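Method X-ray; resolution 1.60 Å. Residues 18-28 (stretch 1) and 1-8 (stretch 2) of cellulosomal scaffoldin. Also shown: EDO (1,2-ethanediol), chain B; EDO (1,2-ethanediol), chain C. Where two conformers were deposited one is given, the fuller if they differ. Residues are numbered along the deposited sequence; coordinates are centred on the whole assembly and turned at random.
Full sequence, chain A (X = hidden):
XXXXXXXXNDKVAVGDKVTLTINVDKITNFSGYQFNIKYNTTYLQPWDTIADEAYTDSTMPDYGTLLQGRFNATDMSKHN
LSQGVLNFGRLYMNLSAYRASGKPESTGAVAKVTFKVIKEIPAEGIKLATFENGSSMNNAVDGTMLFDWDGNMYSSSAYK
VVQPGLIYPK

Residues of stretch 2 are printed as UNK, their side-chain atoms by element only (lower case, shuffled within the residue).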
ATOM      1  N   VAL A  18       6.308  -7.809 -10.573  1.00 17.03           N
ATOM      2  CA  VAL A  18       5.292  -8.434  -9.739  1.00 16.07           C
ATOM      3  C   VAL A  18       4.599  -7.318  -8.972  1.00 16.01           C
ATOM      4  O   VAL A  18       5.270  -6.402  -8.487  1.00 16.45           O
ATOM      5  CB  VAL A  18       5.949  -9.497  -8.763  1.00 15.86           C
ATOM      6  CG1 VAL A  18       7.198  -8.955  -8.012  1.00 18.83           C
ATOM      7  CG2 VAL A  18       4.890 -10.056  -7.786  1.00 19.36           C
ATOM      8  N   THR A  19       3.266  -7.379  -8.922  1.00 15.86           N
ATOM      9  CA  THR A  19       2.488  -6.302  -8.309  1.00 15.41           C
ATOM     10  C   THR A  19       1.781  -6.747  -7.028  1.00 16.09           C
ATOM     11  O   THR A  19       1.112  -7.795  -7.013  1.00 16.81           O
ATOM     12  CB  THR A  19       1.511  -5.737  -9.335  1.00 16.00           C
ATOM     13  OG1 THR A  19       2.265  -5.243 -10.450  1.00 17.70           O
ATOM     14  CG2 THR A  19       0.630  -4.607  -8.757  1.00 17.44           C
ATOM     15  N   LEU A  20       1.974  -5.964  -5.965  1.00 15.69           N
ATOM     16  CA  LEU A  20       1.215  -6.098  -4.731  1.00 16.34           C
ATOM     17  C   LEU A  20       0.010  -5.155  -4.822  1.00 16.76           C
ATOM     18  O   LEU A  20       0.176  -3.927  -4.822  1.00 16.27           O
ATOM     19  CB  LEU A  20       2.099  -5.657  -3.561  1.00 16.34           C
ATOM     20  CG  LEU A  20       1.522  -5.879  -2.143  1.00 17.25           C
ATOM     21  CD1 LEU A  20       1.460  -7.397  -1.848  1.00 18.99           C
ATOM     22  CD2 LEU A  20       2.348  -5.159  -1.068  1.00 18.46           C
ATOM     23  N   THR A  21      -1.196  -5.715  -4.900  1.00 16.91           N
ATOM     24  CA  THR A  21      -2.395  -4.904  -4.821  1.00 16.66           C
ATOM     25  C   THR A  21      -2.800  -4.867  -3.343  1.00 16.68           C
ATOM     26  O   THR A  21      -2.848  -5.924  -2.666  1.00 16.95           O
ATOM     27  CB  THR A  21      -3.496  -5.507  -5.680  1.00 17.09           C
ATOM     28  OG1 THR A  21      -3.124  -5.440  -7.070  1.00 17.93           O
ATOM     29  CG2 THR A  21      -4.813  -4.738  -5.478  1.00 18.05           C
ATOM     30  N   ILE A  22      -3.039  -3.653  -2.828  1.00 15.23           N
ATOM     31  CA  ILE A  22      -3.323  -3.478  -1.388  1.00 14.63           C
ATOM     32  C   ILE A  22      -4.770  -3.080  -1.263  1.00 16.34           C
ATOM     33  O   ILE A  22      -5.201  -2.087  -1.872  1.00 16.61           O
ATOM     34  CB  ILE A  22      -2.446  -2.400  -0.745  1.00 14.68           C
ATOM     35  CG1 ILE A  22      -0.940  -2.716  -0.940  1.00 15.78           C
ATOM     36  CG2 ILE A  22      -2.824  -2.222   0.757  1.00 15.46           C
ATOM     37  CD1 ILE A  22      -0.017  -1.542  -0.628  0.50 10.95           C
ATOM     38  N   ASN A  23      -5.514  -3.898  -0.518  1.00 16.78           N
ATOM     39  CA  ASN A  23      -6.959  -3.714  -0.307  1.00 17.58           C
ATOM     40  C   ASN A  23      -7.285  -3.355   1.140  1.00 17.64           C
ATOM     41  O   ASN A  23      -6.522  -3.666   2.064  1.00 18.03           O
ATOM     42  CB  ASN A  23      -7.697  -5.027  -0.674  1.00 17.91           C
ATOM     43  CG  ASN A  23      -7.343  -5.501  -2.091  1.00 21.94           C
ATOM     44  OD1 ASN A  23      -7.492  -4.758  -3.032  1.00 22.40           O
ATOM     45  ND2 ASN A  23      -6.824  -6.740  -2.220  1.00 26.18           N
ATOM     46  N   VAL A  24      -8.428  -2.702   1.342  1.00 18.08           N
ATOM     47  CA  VAL A  24      -9.026  -2.666   2.666  1.00 17.38           C
ATOM     48  C   VAL A  24     -10.321  -3.482   2.570  1.00 18.14           C
ATOM     49  O   VAL A  24     -10.898  -3.614   1.486  1.00 18.63           O
ATOM     50  CB  VAL A  24      -9.305  -1.240   3.168  1.00 17.23           C
ATOM     51  CG1 VAL A  24      -8.015  -0.502   3.332  0.97 15.10           C
ATOM     52  CG2 VAL A  24     -10.190  -0.466   2.202  0.97 17.26           C
ATOM     53  N   ASP A  25     -10.795  -3.988   3.704  1.00 17.85           N
ATOM     54  CA  ASP A  25     -12.083  -4.696   3.711  1.00 18.64           C
ATOM     55  C   ASP A  25     -12.801  -4.364   5.028  1.00 18.81           C
ATOM     56  O   ASP A  25     -12.184  -4.397   6.091  1.00 19.29           O
ATOM     57  CB  ASP A  25     -11.830  -6.194   3.607  1.00 19.28           C
ATOM     58  CG  ASP A  25     -13.102  -6.984   3.555  0.50 21.05           C
ATOM     59  OD1 ASP A  25     -13.267  -7.866   4.411  1.00 24.84           O
ATOM     60  OD2 ASP A  25     -13.953  -6.701   2.686  1.00 24.88           O
ATOM     61  N   LYS A  26     -14.097  -4.052   4.942  1.00 19.27           N
ATOM     62  CA  LYS A  26     -14.922  -3.795   6.128  1.00 20.55           C
ATOM     63  C   LYS A  26     -14.334  -2.656   6.980  1.00 20.08           C
ATOM     64  O   LYS A  26     -14.375  -2.695   8.213  1.00 20.21           O
ATOM     65  CB  LYS A  26     -15.127  -5.069   6.974  1.00 21.43           C
ATOM     66  CG  LYS A  26     -15.836  -6.204   6.247  1.00 23.70           C
ATOM     67  CD  LYS A  26     -15.969  -7.421   7.152  1.00 24.59           C
ATOM     68  CE  LYS A  26     -16.634  -8.561   6.418  1.00 32.05           C
ATOM     69  NZ  LYS A  26     -16.670  -9.793   7.303  1.00 36.58           N
ATOM     70  N   ILE A  27     -13.794  -1.639   6.314  1.00 19.25           N
ATOM     71  CA  ILE A  27     -13.316  -0.454   7.029  1.00 18.01           C
ATOM     72  C   ILE A  27     -14.403   0.589   6.891  1.00 17.56           C
ATOM     73  O   ILE A  27     -14.559   1.246   5.826  1.00 17.16           O
ATOM     74  CB  ILE A  27     -11.964   0.026   6.475  1.00 17.24           C
ATOM     75  CG1 ILE A  27     -10.894  -1.097   6.577  1.00 18.73           C
ATOM     76  CG2 ILE A  27     -11.503   1.317   7.217  1.00 15.79           C
ATOM     77  CD1 ILE A  27     -10.618  -1.667   7.949  1.00 20.95           C
ATOM     78  N   THR A  28     -15.227   0.717   7.936  1.00 18.54           N
ATOM     79  CA  THR A  28     -16.401   1.561   7.831  1.00 18.54           C
ATOM     80  C   THR A  28     -16.109   3.023   7.453  1.00 18.08           C
ATOM     81  O   THR A  28     -15.244   3.669   8.064  1.00 18.29           O
ATOM     82  CB  THR A  28     -17.231   1.476   9.111  1.00 18.61           C
ATOM     83  OG1 THR A  28     -17.617   0.102   9.289  1.00 20.64           O
ATOM     84  CG2 THR A  28     -18.494   2.365   9.012  1.00 20.10           C
ATOM     85  N   UNK A   1     -12.426  -5.199  10.512  1.00 21.98           N
ATOM     86  CA  UNK A   1     -11.983  -5.196   9.060  1.00 20.13           C
ATOM     87  C   UNK A   1     -10.521  -5.557   8.935  1.00 19.82           C
ATOM     88  O   UNK A   1      -9.886  -6.028   9.886  1.00 19.78           O
ATOM     89  N   UNK A   2      -9.959  -5.351   7.749  1.00 18.28           N
ATOM     90  CA  UNK A   2      -8.577  -5.752   7.533  1.00 17.22           C
ATOM     91  C   UNK A   2      -7.926  -4.900   6.464  1.00 17.53           C
ATOM     92  O   UNK A   2      -8.611  -4.305   5.653  1.00 17.09           O
ATOM     93  o   UNK A   2      -9.306  -7.506   5.992  0.50 14.93           O
ATOM     94  c   UNK A   2      -8.445  -7.217   7.061  1.00 17.58           C
ATOM     95  N   UNK A   3      -6.601  -4.845   6.509  1.00 17.13           N
ATOM     96  CA  UNK A   3      -5.797  -4.468   5.344  1.00 17.68           C
ATOM     97  C   UNK A   3      -5.282  -5.791   4.819  1.00 18.94           C
ATOM     98  O   UNK A   3      -4.789  -6.639   5.597  1.00 18.47           O
ATOM     99  c   UNK A   3      -5.147  -2.229   6.296  1.00 17.23           C
ATOM    100  c   UNK A   3      -4.624  -3.554   5.757  1.00 17.68           C
ATOM    101  c   UNK A   3      -3.668  -3.358   4.566  1.00 17.54           C
ATOM    102  N   UNK A   4      -5.420  -6.020   3.515  1.00 18.98           N
ATOM    103  CA  UNK A   4      -4.935  -7.285   2.973  1.00 19.58           C
ATOM    104  C   UNK A   4      -4.509  -7.112   1.539  1.00 19.06           C
ATOM    105  O   UNK A   4      -4.840  -6.092   0.909  1.00 19.11           O
ATOM    106  c   UNK A   4      -8.096  -7.081   2.525  1.00 25.20           C
ATOM    107  c   UNK A   4      -8.070  -9.553   2.373  1.00 25.53           C
ATOM    108  c   UNK A   4      -7.231  -8.270   2.221  1.00 22.06           C
ATOM    109  c   UNK A   4      -5.993  -8.374   3.106  1.00 20.60           C
ATOM    110  N   UNK A   5      -3.765  -8.090   1.034  1.00 17.35           N
ATOM    111  CA  UNK A   5      -3.106  -7.922  -0.277  1.00 17.42           C
ATOM    112  C   UNK A   5      -3.268  -9.095  -1.209  1.00 17.82           C
ATOM    113  O   UNK A   5      -3.652 -10.189  -0.790  1.00 19.14           O
ATOM    114  c   UNK A   5      -1.593  -7.612  -0.108  1.00 17.02           C
ATOM    115  o   UNK A   5      -0.878  -8.761   0.420  1.00 17.45           O
ATOM    116  c   UNK A   5      -1.403  -6.425   0.833  1.00 17.16           C
ATOM    117  N   UNK A   6      -2.952  -8.849  -2.480  1.00 16.78           N
ATOM    118  CA  UNK A   6      -2.970  -9.900  -3.508  1.00 16.88           C
ATOM    119  C   UNK A   6      -1.730  -9.707  -4.342  1.00 17.16           C
ATOM    120  O   UNK A   6      -1.303  -8.561  -4.605  1.00 17.14           O
ATOM    121  c   UNK A   6      -4.196  -9.783  -4.394  1.00 17.99           C
ATOM    122  N   UNK A   7      -1.153 -10.837  -4.741  1.00 17.84           N
ATOM    123  CA  UNK A   7       0.026 -10.868  -5.618  1.00 18.32           C
ATOM    124  C   UNK A   7      -0.408 -11.406  -6.988  1.00 18.49           C
ATOM    125  O   UNK A   7      -1.063 -12.449  -7.067  1.00 19.21           O
ATOM    126  c   UNK A   7       1.144 -11.742  -4.983  1.00 18.06           C
ATOM    127  c   UNK A   7       1.608 -11.104  -3.678  1.00 18.42           C
ATOM    128  c   UNK A   7       2.298 -11.917  -5.962  1.00 21.78           C
ATOM    129  c   UNK A   7       2.592 -11.981  -2.882  1.00 20.08           C
ATOM    130  N   UNK A   8      -0.059 -10.701  -8.073  1.00 18.08           N
ATOM    131  CA  UNK A   8      -0.572 -11.114  -9.399  1.00 20.30           C
ATOM    132  C   UNK A   8       0.073 -12.386  -9.892  1.00 21.79           C
ATOM    133  O   UNK A   8      -0.630 -13.285 -10.371  1.00 22.40           O
ATOM    134  o   UNK A   8       1.850  -9.682  -9.893  1.00 21.24           O
ATOM    135  c   UNK A   8      -0.506 -10.002 -10.456  1.00 19.25           C
ATOM    136  c   UNK A   8       0.891  -9.377 -10.630  1.00 21.06           C
ATOM    137  o   UNK A   8       0.991  -8.529 -11.553  1.00 24.79           O
TER
HETATM  138  C1  EDO B 172     -12.618  -1.216  11.043  1.00 29.06           C
HETATM  139  O1  EDO B 172     -12.904  -2.369  10.249  1.00 29.95           O
HETATM  140  C2  EDO B 172     -13.914  -0.828  11.727  1.00 28.77           C
HETATM  141  O2  EDO B 172     -14.871  -0.551  10.694  1.00 26.89           O
HETATM  142  C1  EDO C 173     -18.949  -1.392   6.035  1.00 35.89           C
HETATM  143  O1  EDO C 173     -19.472  -0.463   6.995  1.00 34.06           O
HETATM  144  C2  EDO C 173     -18.475  -2.667   6.727  1.00 37.62           C
HETATM  145  O2  EDO C 173     -17.537  -2.335   7.766  1.00 38.05           O
HETATM  146  O   HOH W   1     -11.876  -7.946   6.851  1.00 28.35           O
HETATM  147  O   HOH W   2       2.995  -7.103 -12.251  1.00 20.93           O

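Position 1 has no side-chain atoms, so it is Gly-1. Its CA lies 3.1 Å from O of Asp-25, and an ideal CB would sit 2.4 Å from that same O and 2.7 Å from CD1 of Ile-27; the space for a side chain is already filled. Its N donates to O1 of an ethanediol (2.9 Å), which in turn donates to O of Lys-26 (2.5 Å).

Position 2 carries one carbon and then one oxygen. The oxygen is 3.7 Å from CB of Asp-25 and shares a water with that residue's carboxylate. This is Ser-2: the water lies 2.7 Å from OG of Ser-2 and donates to OD1 of Asp-25 at 2.8 Å.

Position 3 has three carbons, the first carrying the other two, on the face that holds Ile-22 and Val-24. That fork at CB identifies Val-3, whose CG1 lies 4.1 Å from CG2 of Ile-22.

Position 4 has four carbons forked at the second, and one tip reaches CB of Asn-23 at 3.8 Å and CB of Asp-25 at 4.0 Å. It is Leu-4; the tip is CD2, laid across two neighbours on its face.

Position 5 has a CB bearing one oxygen and one carbon, hence Thr-5. Its CB packs 3.5 Å from CD1 of Leu-20, and its CG2 lies 4.1 Å from CG1 of Ile-22.

Position 6 has a single carbon, on the face of Thr-21 and Asn-23, and is Ala-6. Its backbone does the work here, pairing with Thr-21.

Position 7 has four carbons forked at the first, one arm two carbons long: Ile-7. Its CG2 meets CG2 of Val-18 at 3.7 Å, and its CG1 lies 4.1 Å from CD1 of Leu-20.

Position 8 has two carbons, the second carrying two oxygens, one of which accepts from N of Thr-19 at 2.9 Å. It is Asp-8, and the acceptor is OD1. A water donates to OD2 of Asp-8 (2.6 Å) and lies 2.7 Å from OG1 of Thr-19.

The contact is an antiparallel pairing built on backbone. N of Ser-2 to O of Asp-25 (2.9 Å), N of Asn-23 to O of Leu-4 (2.7 Å) and N of Thr-21 to O of Ala-6 (2.9 Å) each have a return bond within the same pair. Alternation then sorts the side chains: Val-3 and Ile-7 join the buried Leu-20, Ile-22 and Val-24, while Ser-2, Leu-4 and Ala-6 share the other face with partly exposed partners. Beyond the last full pair, N of Asp-8 bonds only weakly to O of Thr-19 (3.3 Å), and the carboxylate takes the carbonyl's place as acceptor.

Stretch 2, residues 1-8: GSVLTAID
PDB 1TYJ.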